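Local coordinates for protein 4-hydroxybutyrate coenzyme A transferase (Shewanella oneidensis, PDB 2OAS) that probably transfers coenzyme A between carboxylic acids such as 4-hydroxybutyrate and acetate, and binds coenzyme A in a cleft between its two halves, at residues 24-30 against 50-56; 76-82 against 325-330; 307-312 against 362-368. All coordinates share one frame. Residue numbers count along the deposited sequence, not the author numbering.

Interaction 1: 24-30 against 50-56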
loop_
_atom_site.group_PDB
_atom_site.type_symbol
_atom_site.label_atom_id
_atom_site.label_comp_id
_atom_site.label_asym_id
_atom_site.label_seq_id
_atom_site.Cartn_x
_atom_site.Cartn_y
_atom_site.Cartn_z
ATOM N N THR A 24 19.791 2.056 17.564
ATOM C CA THR A 24 20.942 1.194 17.319
ATOM C C THR A 24 21.086 0.830 15.857
ATOM O O THR A 24 20.099 0.584 15.166
ATOM C CB THR A 24 20.841 -0.143 18.130
ATOM O OG1 THR A 24 21.892 -1.012 17.721
ATOM C CG2 THR A 24 19.496 -0.838 17.885
ATOM N N HIS A 25 22.329 0.804 15.391
ATOM C CA HIS A 25 22.635 0.417 14.014
ATOM C C HIS A 25 21.977 -0.962 13.921
ATOM O O HIS A 25 22.070 -1.744 14.864
ATOM C CB HIS A 25 24.143 0.284 13.867
ATOM C CG HIS A 25 24.677 0.760 12.551
ATOM N ND1 HIS A 25 26.011 1.071 12.374
ATOM C CD2 HIS A 25 24.076 0.973 11.364
ATOM C CE1 HIS A 25 26.205 1.457 11.128
ATOM N NE2 HIS A 25 25.051 1.410 10.491
ATOM N N SER A 26 21.330 -1.268 12.811
ATOM C CA SER A 26 20.662 -2.552 12.672
ATOM C C SER A 26 21.296 -3.543 11.701
ATOM O O SER A 26 22.284 -3.242 11.046
ATOM C CB SER A 26 19.207 -2.309 12.294
ATOM O OG SER A 26 18.571 -1.590 13.338
HETATM N N MSE A 27 20.740 -4.743 11.640
HETATM C CA MSE A 27 21.263 -5.757 10.743
HETATM C C MSE A 27 22.682 -6.194 11.055
HETATM O O MSE A 27 23.044 -6.374 12.215
HETATM C CB MSE A 27 21.179 -5.247 9.308
HETATM C CG MSE A 27 19.747 -5.197 8.805
HETATM SE SE MSE A 27 19.086 -6.946 8.201
HETATM C CE MSE A 27 19.146 -7.967 9.853
ATOM N N GLY A 28 23.477 -6.371 10.008
ATOM C CA GLY A 28 24.851 -6.799 10.189
ATOM C C GLY A 28 25.721 -5.784 10.898
ATOM O O GLY A 28 26.831 -6.106 11.316
ATOM N N ALA A 29 25.226 -4.564 11.054
ATOM C CA ALA A 29 26.004 -3.508 11.710
ATOM C C ALA A 29 25.718 -3.343 13.194
ATOM O O ALA A 29 26.359 -2.524 13.851
ATOM C CB ALA A 29 25.777 -2.170 10.993
ATOM N N THR A 30 24.768 -4.120 13.716
ATOM C CA THR A 30 24.418 -4.060 15.132
ATOM C C THR A 30 25.702 -3.963 15.954
ATOM O O THR A 30 26.560 -4.820 15.884
ATOM C CB THR A 30 23.596 -5.308 15.546
ATOM O OG1 THR A 30 22.381 -5.330 14.800
ATOM C CG2 THR A 30 23.267 -5.286 17.030
ATOM N N LEU A 50 14.819 1.525 23.550
ATOM C CA LEU A 50 15.737 1.276 22.451
ATOM C C LEU A 50 14.996 0.970 21.161
ATOM O O LEU A 50 14.435 -0.120 21.000
ATOM C CB LEU A 50 16.663 0.116 22.813
ATOM C CG LEU A 50 17.810 -0.243 21.871
ATOM C CD1 LEU A 50 18.802 -1.083 22.617
ATOM C CD2 LEU A 50 17.299 -0.999 20.663
ATOM N N LEU A 51 15.006 1.944 20.247
ATOM C CA LEU A 51 14.362 1.820 18.935
ATOM C C LEU A 51 15.292 0.998 18.052
ATOM O O LEU A 51 16.514 1.118 18.148
ATOM C CB LEU A 51 14.136 3.207 18.319
ATOM C CG LEU A 51 13.034 4.098 18.904
ATOM C CD1 LEU A 51 13.126 5.520 18.354
ATOM C CD2 LEU A 51 11.700 3.491 18.554
ATOM N N GLN A 52 14.722 0.173 17.185
ATOM C CA GLN A 52 15.549 -0.681 16.335
ATOM C C GLN A 52 14.788 -1.346 15.194
ATOM O O GLN A 52 13.570 -1.220 15.055
ATOM C CB GLN A 52 16.165 -1.794 17.197
ATOM C CG GLN A 52 15.183 -2.938 17.488
ATOM C CD GLN A 52 15.536 -3.771 18.726
ATOM O OE1 GLN A 52 15.477 -3.277 19.853
ATOM N NE2 GLN A 52 15.896 -5.032 18.513
ATOM N N LEU A 53 15.540 -2.067 14.385
ATOM C CA LEU A 53 14.993 -2.824 13.273
ATOM C C LEU A 53 15.481 -4.234 13.595
ATOM O O LEU A 53 15.679 -4.569 14.765
ATOM C CB LEU A 53 15.583 -2.324 11.951
ATOM C CG LEU A 53 14.853 -1.229 11.147
ATOM C CD1 LEU A 53 14.207 -0.194 12.038
ATOM C CD2 LEU A 53 15.845 -0.573 10.218
ATOM N N HIS A 54 15.687 -5.050 12.572
ATOM C CA HIS A 54 16.167 -6.401 12.786
ATOM C C HIS A 54 17.591 -6.284 13.345
ATOM O O HIS A 54 18.440 -5.590 12.776
ATOM C CB HIS A 54 16.149 -7.173 11.454
ATOM C CG HIS A 54 16.466 -8.630 11.593
ATOM N ND1 HIS A 54 17.727 -9.090 11.910
ATOM C CD2 HIS A 54 15.676 -9.727 11.508
ATOM C CE1 HIS A 54 17.699 -10.406 12.021
ATOM N NE2 HIS A 54 16.466 -10.817 11.782
ATOM N N THR A 55 17.857 -6.940 14.469
ATOM C CA THR A 55 19.184 -6.867 15.068
ATOM C C THR A 55 19.884 -8.223 15.058
ATOM O O THR A 55 19.236 -9.264 14.958
ATOM C CB THR A 55 19.109 -6.344 16.511
ATOM O OG1 THR A 55 20.435 -6.205 17.021
ATOM C CG2 THR A 55 18.341 -7.328 17.404
ATOM N N GLU A 56 21.209 -8.213 15.157
ATOM C CA GLU A 56 21.972 -9.458 15.148
ATOM C C GLU A 56 22.962 -9.518 16.304
ATOM O O GLU A 56 23.705 -8.569 16.528
ATOM C CB GLU A 56 22.736 -9.583 13.833
ATOM C CG GLU A 56 21.865 -9.589 12.578
ATOM C CD GLU A 56 21.589 -10.990 12.050
ATOM O OE1 GLU A 56 20.762 -11.124 11.118
ATOM O OE2 GLU A 56 22.204 -11.952 12.560
#

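Interaction 2: 76-82 against 325-330. With COA (coenzyme A), chain C.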
loop_
_atom_site.group_PDB
_atom_site.type_symbol
_atom_site.label_atom_id
_atom_site.label_comp_id
_atom_site.label_asym_id
_atom_site.label_seq_id
_atom_site.Cartn_x
_atom_site.Cartn_y
_atom_site.Cartn_z
ATOM N N PHE A 76 10.766 -3.670 13.601
ATOM C CA PHE A 76 10.881 -4.953 12.927
ATOM C C PHE A 76 11.435 -5.920 13.946
ATOM O O PHE A 76 12.480 -5.661 14.539
ATOM C CB PHE A 76 11.855 -4.856 11.769
ATOM C CG PHE A 76 11.743 -5.969 10.782
ATOM C CD1 PHE A 76 11.045 -5.779 9.590
ATOM C CD2 PHE A 76 12.373 -7.191 11.011
ATOM C CE1 PHE A 76 10.984 -6.780 8.636
ATOM C CE2 PHE A 76 12.317 -8.210 10.062
ATOM C CZ PHE A 76 11.621 -8.005 8.869
ATOM N N GLY A 77 10.744 -7.035 14.148
ATOM C CA GLY A 77 11.201 -8.009 15.118
ATOM C C GLY A 77 12.322 -8.932 14.663
ATOM O O GLY A 77 12.576 -9.119 13.464
ATOM N N GLY A 78 12.991 -9.526 15.643
ATOM C CA GLY A 78 14.078 -10.441 15.368
ATOM C C GLY A 78 14.094 -11.600 16.348
ATOM O O GLY A 78 13.217 -11.718 17.212
ATOM N N VAL A 79 15.092 -12.464 16.211
ATOM C CA VAL A 79 15.236 -13.632 17.076
ATOM C C VAL A 79 15.253 -13.304 18.571
ATOM O O VAL A 79 14.555 -13.944 19.354
ATOM C CB VAL A 79 16.529 -14.424 16.732
ATOM C CG1 VAL A 79 16.664 -15.623 17.656
ATOM C CG2 VAL A 79 16.499 -14.870 15.273
ATOM N N PRO A 80 16.049 -12.308 18.986
ATOM C CA PRO A 80 16.121 -11.939 20.403
ATOM C C PRO A 80 14.941 -11.122 20.928
ATOM O O PRO A 80 14.822 -10.911 22.129
ATOM C CB PRO A 80 17.421 -11.146 20.477
ATOM C CG PRO A 80 17.401 -10.408 19.171
ATOM C CD PRO A 80 16.998 -11.503 18.192
ATOM N N THR A 81 14.071 -10.664 20.040
ATOM C CA THR A 81 12.944 -9.855 20.473
ATOM C C THR A 81 11.585 -10.549 20.402
ATOM O O THR A 81 10.682 -10.193 21.148
ATOM C CB THR A 81 12.880 -8.545 19.671
ATOM O OG1 THR A 81 12.992 -8.839 18.275
ATOM C CG2 THR A 81 14.015 -7.608 20.089
ATOM N N ARG A 82 11.439 -11.535 19.519
ATOM C CA ARG A 82 10.173 -12.251 19.365
ATOM C C ARG A 82 9.581 -12.736 20.683
ATOM O O ARG A 82 8.402 -12.507 20.969
ATOM C CB ARG A 82 10.342 -13.454 18.434
ATOM C CG ARG A 82 10.500 -13.092 16.977
ATOM C CD ARG A 82 10.965 -14.273 16.140
ATOM N NE ARG A 82 11.653 -13.786 14.948
ATOM C CZ ARG A 82 12.604 -14.447 14.299
ATOM N NH1 ARG A 82 12.987 -15.648 14.723
ATOM N NH2 ARG A 82 13.190 -13.887 13.240
ATOM N N ILE A 325 3.660 -11.141 16.899
ATOM C CA ILE A 325 4.553 -10.515 15.935
ATOM C C ILE A 325 5.808 -11.342 15.712
ATOM O O ILE A 325 6.498 -11.696 16.664
ATOM C CB ILE A 325 4.971 -9.119 16.396
ATOM C CG1 ILE A 325 3.732 -8.316 16.804
ATOM C CG2 ILE A 325 5.745 -8.417 15.287
ATOM C CD1 ILE A 325 2.677 -8.202 15.730
ATOM N N TYR A 326 6.092 -11.650 14.452
ATOM C CA TYR A 326 7.272 -12.426 14.105
ATOM C C TYR A 326 8.388 -11.511 13.593
ATOM O O TYR A 326 9.530 -11.607 14.038
ATOM C CB TYR A 326 6.929 -13.472 13.036
ATOM C CG TYR A 326 8.076 -14.405 12.699
ATOM C CD1 TYR A 326 8.356 -15.523 13.493
ATOM C CD2 TYR A 326 8.931 -14.127 11.625
ATOM C CE1 TYR A 326 9.465 -16.336 13.228
ATOM C CE2 TYR A 326 10.039 -14.929 11.353
ATOM C CZ TYR A 326 10.303 -16.030 12.156
ATOM O OH TYR A 326 11.411 -16.819 11.898
ATOM N N SER A 327 8.063 -10.617 12.662
ATOM C CA SER A 327 9.078 -9.731 12.112
ATOM C C SER A 327 8.619 -8.291 11.931
ATOM O O SER A 327 8.601 -7.510 12.887
ATOM C CB SER A 327 9.592 -10.299 10.779
ATOM O OG SER A 327 8.525 -10.535 9.879
ATOM N N GLY A 328 8.257 -7.927 10.705
ATOM C CA GLY A 328 7.823 -6.565 10.459
ATOM C C GLY A 328 7.369 -6.296 9.040
ATOM O O GLY A 328 7.492 -7.145 8.155
ATOM N N VAL A 329 6.826 -5.101 8.837
ATOM C CA VAL A 329 6.339 -4.668 7.530
ATOM C C VAL A 329 7.475 -4.601 6.522
ATOM O O VAL A 329 7.350 -5.073 5.391
ATOM C CB VAL A 329 5.684 -3.279 7.627
ATOM C CG1 VAL A 329 5.400 -2.740 6.236
ATOM C CG2 VAL A 329 4.398 -3.372 8.442
ATOM N N GLY A 330 8.584 -4.006 6.943
ATOM C CA GLY A 330 9.736 -3.886 6.066
ATOM C C GLY A 330 9.483 -3.067 4.815
ATOM O O GLY A 330 9.105 -1.898 4.887
HETATM N N1A COA C . 1.533 -20.662 10.382
HETATM C C2A COA C . 2.191 -21.251 11.547
HETATM N N3A COA C . 3.667 -21.218 11.489
HETATM C C4A COA C . 4.401 -20.659 10.340
HETATM C C5A COA C . 3.741 -20.068 9.203
HETATM C C6A COA C . 2.259 -20.097 9.232
HETATM N N6A COA C . 1.513 -19.556 8.157
HETATM N N7A COA C . 4.673 -19.621 8.281
HETATM C C8A COA C . 5.915 -19.918 8.869
HETATM N N9A COA C . 5.777 -20.546 10.129
HETATM C C1B COA C . 6.816 -21.011 11.026
HETATM C C2B COA C . 7.895 -22.009 10.505
HETATM O O2B COA C . 7.751 -23.281 11.029
HETATM C C3B COA C . 9.256 -21.383 10.807
HETATM O O3B COA C . 10.078 -22.297 11.600
HETATM P P3B COA C . 11.547 -21.960 12.083
HETATM O O7A COA C . 12.488 -21.604 11.003
HETATM O O8A COA C . 11.495 -20.815 13.042
HETATM O O9A COA C . 12.055 -23.109 12.820
HETATM C C4B COA C . 8.999 -20.082 11.468
HETATM O O4B COA C . 7.581 -19.883 11.591
HETATM C C5B COA C . 9.837 -19.121 10.522
HETATM O O5B COA C . 9.309 -19.106 9.185
HETATM P P1A COA C . 10.158 -18.895 7.774
HETATM O O1A COA C . 11.218 -19.846 7.576
HETATM O O2A COA C . 9.255 -18.960 6.563
HETATM O O3A COA C . 10.712 -17.428 7.955
HETATM P P2A COA C . 11.576 -16.691 6.891
HETATM O O4A COA C . 12.867 -16.343 7.477
HETATM O O5A COA C . 11.810 -17.521 5.723
HETATM O O6A COA C . 10.919 -15.522 6.291
HETATM C CBP COA C . 9.204 -13.669 6.154
HETATM C CCP COA C . 9.633 -15.199 5.763
HETATM C CDP COA C . 9.058 -14.005 7.680
HETATM C CEP COA C . 7.780 -13.298 5.552
HETATM C CAP COA C . 10.423 -12.534 5.900
HETATM O OAP COA C . 10.527 -12.590 4.444
HETATM C C9P COA C . 10.043 -11.102 6.291
HETATM O O9P COA C . 10.522 -10.644 7.317
HETATM N N8P COA C . 9.172 -10.390 5.427
HETATM C C7P COA C . 8.626 -9.041 5.471
HETATM C C6P COA C . 8.918 -8.102 4.242
HETATM C C5P COA C . 10.203 -7.382 4.279
HETATM O O5P COA C . 10.266 -6.196 3.934
HETATM N N4P COA C . 11.323 -8.157 4.748
HETATM C C3P COA C . 12.723 -7.816 4.947
HETATM C C2P COA C . 13.457 -7.110 3.745
HETATM S S1P COA C . 14.274 -5.559 4.219
#

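Interaction 3: 307-312 against 362-368. With COA (coenzyme A), chain C.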
loop_
_atom_site.group_PDB
_atom_site.type_symbol
_atom_site.label_atom_id
_atom_site.label_comp_id
_atom_site.label_asym_id
_atom_site.label_seq_id
_atom_site.Cartn_x
_atom_site.Cartn_y
_atom_site.Cartn_z
ATOM N N ALA A 307 6.424 -14.718 2.375
ATOM C CA ALA A 307 5.299 -14.486 3.268
ATOM C C ALA A 307 5.087 -15.644 4.251
ATOM O O ALA A 307 5.595 -16.739 4.062
ATOM C CB ALA A 307 4.043 -14.263 2.461
ATOM N N LEU A 308 4.317 -15.379 5.294
ATOM C CA LEU A 308 4.022 -16.378 6.296
ATOM C C LEU A 308 2.688 -17.063 6.025
ATOM O O LEU A 308 2.584 -18.272 6.121
ATOM C CB LEU A 308 3.974 -15.730 7.680
ATOM C CG LEU A 308 5.286 -15.075 8.104
ATOM C CD1 LEU A 308 5.033 -14.188 9.305
ATOM C CD2 LEU A 308 6.346 -16.141 8.390
ATOM N N GLN A 309 1.668 -16.288 5.696
ATOM C CA GLN A 309 0.344 -16.851 5.427
ATOM C C GLN A 309 -0.407 -16.051 4.359
ATOM O O GLN A 309 -0.384 -14.815 4.347
ATOM C CB GLN A 309 -0.471 -16.885 6.724
ATOM C CG GLN A 309 -1.921 -17.352 6.593
ATOM C CD GLN A 309 -2.675 -17.317 7.938
ATOM O OE1 GLN A 309 -2.830 -16.250 8.557
ATOM N NE2 GLN A 309 -3.135 -18.482 8.391
ATOM N N VAL A 310 -1.075 -16.773 3.461
ATOM C CA VAL A 310 -1.852 -16.158 2.384
ATOM C C VAL A 310 -3.255 -16.760 2.325
ATOM O O VAL A 310 -3.396 -17.984 2.372
ATOM C CB VAL A 310 -1.185 -16.403 1.030
ATOM C CG1 VAL A 310 -1.900 -15.613 -0.036
ATOM C CG2 VAL A 310 0.301 -16.034 1.098
ATOM N N ASP A 311 -4.284 -15.921 2.207
ATOM C CA ASP A 311 -5.649 -16.432 2.138
ATOM C C ASP A 311 -6.081 -16.710 0.697
ATOM O O ASP A 311 -5.435 -16.260 -0.247
ATOM C CB ASP A 311 -6.640 -15.468 2.823
ATOM C CG ASP A 311 -6.864 -14.183 2.041
ATOM O OD1 ASP A 311 -6.269 -14.027 0.952
ATOM O OD2 ASP A 311 -7.633 -13.317 2.518
ATOM N N LEU A 312 -7.169 -17.448 0.528
ATOM C CA LEU A 312 -7.636 -17.796 -0.810
ATOM C C LEU A 312 -7.965 -16.590 -1.652
ATOM O O LEU A 312 -8.314 -16.719 -2.821
ATOM C CB LEU A 312 -8.879 -18.692 -0.734
ATOM C CG LEU A 312 -8.630 -20.078 -0.147
ATOM C CD1 LEU A 312 -9.926 -20.867 -0.043
ATOM C CD2 LEU A 312 -7.622 -20.791 -1.037
ATOM N N ARG A 362 0.317 -22.782 4.508
ATOM C CA ARG A 362 0.586 -21.350 4.460
ATOM C C ARG A 362 -0.531 -20.653 3.686
ATOM O O ARG A 362 -0.805 -19.462 3.863
ATOM C CB ARG A 362 1.950 -21.079 3.821
ATOM C CG ARG A 362 3.106 -21.599 4.655
ATOM C CD ARG A 362 4.359 -20.795 4.431
ATOM N NE ARG A 362 5.433 -21.261 5.293
ATOM C CZ ARG A 362 6.599 -20.641 5.453
ATOM N NH1 ARG A 362 7.508 -21.158 6.264
ATOM N NH2 ARG A 362 6.861 -19.510 4.814
ATOM N N ILE A 363 -1.178 -21.417 2.819
ATOM C CA ILE A 363 -2.287 -20.910 2.049
ATOM C C ILE A 363 -3.527 -21.384 2.786
ATOM O O ILE A 363 -3.959 -22.527 2.633
ATOM C CB ILE A 363 -2.288 -21.487 0.650
ATOM C CG1 ILE A 363 -0.957 -21.177 -0.023
ATOM C CG2 ILE A 363 -3.447 -20.931 -0.136
ATOM C CD1 ILE A 363 -0.783 -21.865 -1.338
ATOM N N ALA A 364 -4.075 -20.498 3.612
ATOM C CA ALA A 364 -5.258 -20.793 4.402
ATOM C C ALA A 364 -6.472 -20.179 3.742
ATOM O O ALA A 364 -6.358 -19.219 2.984
ATOM C CB ALA A 364 -5.104 -20.226 5.803
ATOM N N SER A 365 -7.642 -20.733 4.035
ATOM C CA SER A 365 -8.864 -20.209 3.458
ATOM C C SER A 365 -9.043 -18.765 3.935
ATOM O O SER A 365 -9.536 -17.915 3.201
ATOM C CB SER A 365 -10.053 -21.062 3.888
ATOM O OG SER A 365 -10.169 -21.064 5.296
ATOM N N VAL A 366 -8.631 -18.492 5.165
ATOM C CA VAL A 366 -8.747 -17.153 5.698
ATOM C C VAL A 366 -7.587 -16.899 6.641
ATOM O O VAL A 366 -7.054 -17.823 7.256
ATOM C CB VAL A 366 -10.086 -16.959 6.455
ATOM C CG1 VAL A 366 -10.084 -17.757 7.747
ATOM C CG2 VAL A 366 -10.311 -15.500 6.734
ATOM N N LEU A 367 -7.180 -15.644 6.741
ATOM C CA LEU A 367 -6.078 -15.291 7.613
ATOM C C LEU A 367 -6.460 -15.485 9.077
ATOM O O LEU A 367 -7.598 -15.237 9.461
ATOM C CB LEU A 367 -5.662 -13.842 7.361
ATOM C CG LEU A 367 -4.369 -13.630 6.574
ATOM C CD1 LEU A 367 -4.336 -14.491 5.320
ATOM C CD2 LEU A 367 -4.263 -12.157 6.219
ATOM N N SER A 368 -5.506 -15.942 9.880
ATOM C CA SER A 368 -5.731 -16.166 11.303
ATOM C C SER A 368 -6.196 -14.880 11.986
ATOM O O SER A 368 -5.756 -13.789 11.642
ATOM C CB SER A 368 -4.444 -16.649 11.968
ATOM O OG SER A 368 -3.916 -17.776 11.294
HETATM N N1A COA C . 1.533 -20.662 10.382
HETATM C C2A COA C . 2.191 -21.251 11.547
HETATM N N3A COA C . 3.667 -21.218 11.489
HETATM C C4A COA C . 4.401 -20.659 10.340
HETATM C C5A COA C . 3.741 -20.068 9.203
HETATM C C6A COA C . 2.259 -20.097 9.232
HETATM N N6A COA C . 1.513 -19.556 8.157
HETATM N N7A COA C . 4.673 -19.621 8.281
HETATM C C8A COA C . 5.915 -19.918 8.869
HETATM N N9A COA C . 5.777 -20.546 10.129
HETATM C C1B COA C . 6.816 -21.011 11.026
HETATM C C2B COA C . 7.895 -22.009 10.505
HETATM O O2B COA C . 7.751 -23.281 11.029
HETATM C C3B COA C . 9.256 -21.383 10.807
HETATM O O3B COA C . 10.078 -22.297 11.600
HETATM P P3B COA C . 11.547 -21.960 12.083
HETATM O O7A COA C . 12.488 -21.604 11.003
HETATM O O8A COA C . 11.495 -20.815 13.042
HETATM O O9A COA C . 12.055 -23.109 12.820
HETATM C C4B COA C . 8.999 -20.082 11.468
HETATM O O4B COA C . 7.581 -19.883 11.591
HETATM C C5B COA C . 9.837 -19.121 10.522
HETATM O O5B COA C . 9.309 -19.106 9.185
HETATM P P1A COA C . 10.158 -18.895 7.774
HETATM O O1A COA C . 11.218 -19.846 7.576
HETATM O O2A COA C . 9.255 -18.960 6.563
HETATM O O3A COA C . 10.712 -17.428 7.955
HETATM P P2A COA C . 11.576 -16.691 6.891
HETATM O O4A COA C . 12.867 -16.343 7.477
HETATM O O5A COA C . 11.810 -17.521 5.723
HETATM O O6A COA C . 10.919 -15.522 6.291
HETATM C CBP COA C . 9.204 -13.669 6.154
HETATM C CCP COA C . 9.633 -15.199 5.763
HETATM C CDP COA C . 9.058 -14.005 7.680
HETATM C CEP COA C . 7.780 -13.298 5.552
HETATM C CAP COA C . 10.423 -12.534 5.900
HETATM O OAP COA C . 10.527 -12.590 4.444
HETATM C C9P COA C . 10.043 -11.102 6.291
HETATM O O9P COA C . 10.522 -10.644 7.317
HETATM N N8P COA C . 9.172 -10.390 5.427
HETATM C C7P COA C . 8.626 -9.041 5.471
HETATM C C6P COA C . 8.918 -8.102 4.242
HETATM C C5P COA C . 10.203 -7.382 4.279
HETATM O O5P COA C . 10.266 -6.196 3.934
HETATM N N4P COA C . 11.323 -8.157 4.748
HETATM C C3P COA C . 12.723 -7.816 4.947
HETATM C C2P COA C . 13.457 -7.110 3.745
HETATM S S1P COA C . 14.274 -5.559 4.219
#

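Interaction 1: 24-30 against 50-56
The two backbones leave neighbouring parallel strands of a sheet and stay together after the sheet has ended. Thr24 and Gln52 have their CA atoms 5.8 Å apart, and a weak hydrogen bond from Thr24 N to Leu51 O (3.5 Å) lies where the strands end. Farther on, the 24-30 segment coils through a type II' turn from Ser26 to Ala29 that overlaps a type I turn from Met27 to Thr30. Met27 and Thr55 come to a CA-CA distance of 4.9 Å, where Met27 N donates a short hydrogen bond to His54 O (2.7 Å). The principle at work is a general one for Rossmann-like alpha/beta folds: loops at the C-terminal ends of parallel strands gather on one edge of the sheet, here strands 21-24 and 48-52, and build the functional surface. Beyond the strands, hydroxyl groups add to this one firm backbone bond. Ser26 OG accepts from Leu53 N at 3.2 Å while donating to Thr24 O, also at 3.2 Å. Thr30 OG1 receives hydrogen bonds from Glu56 N and from Thr55 OG1, each at 3.1 Å, and itself donates to Met27 O at 2.9 Å, so one side chain ties the turn to the facing loop. Nearer the sheet, Thr24 CG2 packs on Leu50 CD2 and on Gln52 CB, both at 3.5 Å. Met27 is present as selenomethionine, and its SE lies 5.1 Å from the centroid of the His54 ring in an oblique approach. The Met27 side chain comes within about 6 Å of the bound coenzyme A, nearest atom to nearest atom, while His25 is held by Gln117 and Ser132.

Interaction 2: 76-82 against 325-330
The guanidinium of Arg82 lies flat on the ring of Tyr326, with centres 4.0 Å apart and planes only 11° from parallel: a stacked cation-pi pair that joins residues more than 240 positions apart. It belongs to the interface between the N-terminal and C-terminal halves of the CoA-transferase fold, where two loops meet beside the coenzyme A pocket. Arg82 NE also donates to Tyr326 O at 3.2 Å, and its CD adds a CH-pi contact 4.2 Å from the centroid of the same ring. Farther along, the backbones join directly through a very short, nearly linear hydrogen bond from Gly77 N to Ser327 O (2.5 Å). The Phe76 ring then covers the peptide between Ser327 and Gly328. Its CD1 is 3.4 Å from Gly328 CA, so close that a side chain at Gly328 would collide with the ring. Gly330 illustrates the same principle with the ligand: its phi is positive, and a CB there would clash with the pantetheine arm. That arm passes beside these residues, with Phe76 CZ 3.3 Å from its O9P and Ser327 OG giving that oxygen a weak hydrogen bond, also at 3.3 Å.

Interaction 3: 307-312 against 362-368
This is a short parallel strand pairing in the C-terminal half of the protein, at one margin of a small mixed sheet: strand 363-364 is outermost within the chain and lies beside strand 309-311. Val310 N donates to Arg362 O at 2.7 Å and Val310 O accepts from Ala364 N at 2.9 Å, so Val310 bonds to the residues flanking Ile363, the usual pattern of a parallel bridge. CA-H...O contacts support it, among them Ile363 CA to Val310 O at 3.1 Å. On the other neighbour of strand 309-311, Leu308 and Gln309 both face Cys317 in a classic beta bulge. Beyond the paired residues, the 362-368 segment curls back over Gln309, whose side chain bridges the gap with two hydrogen bonds: Gln309 OE1 accepts from Ser368 N (3.0 Å) and Gln309 NE2 donates to Ser368 OG (3.1 Å). Leu367 CD1 packs 3.5 Å from Asp311 CB, while the carboxylate of Asp311 is engaged by backbone amides of the following turn, including that of Gln315. The opposite end of the pairing reaches coenzyme A. Leu308 O accepts from the adenine N6A at 2.6 Å, and Arg362 grips the phosphate oxygen O2A through NH1 (2.8 Å) and NH2 (3.0 Å), with a further weak bond from NH2 to Ala307 O (3.1 Å). A backbone carbonyl thus reads the exocyclic amine of adenine while a positively charged side chain meets the negative diphosphate, and the pairing probably helps to hold these two recognition points at their spacing.

The three contacts lie nearly in a row, the last two lining the coenzyme A pocket. Interaction 1 lies at the C-terminal ends of two strands of the eight-stranded parallel sheet of the N-terminal half, interaction 3 belongs to the small mixed sheet of the C-terminal half, and interaction 2 joins the halves between them. Centres are about 11 Å apart for interactions 1 and 2, which touch where His54 CB meets Phe76 CD2 at 3.8 Å, about 19 Å for 2 and 3, which meet through Tyr326 and Leu308, and about 29 Å for 1 and 3. In sequence, interaction 1 closes first; the segments of interactions 2 and 3 alternate along the chain, and both contacts contribute to one binding site.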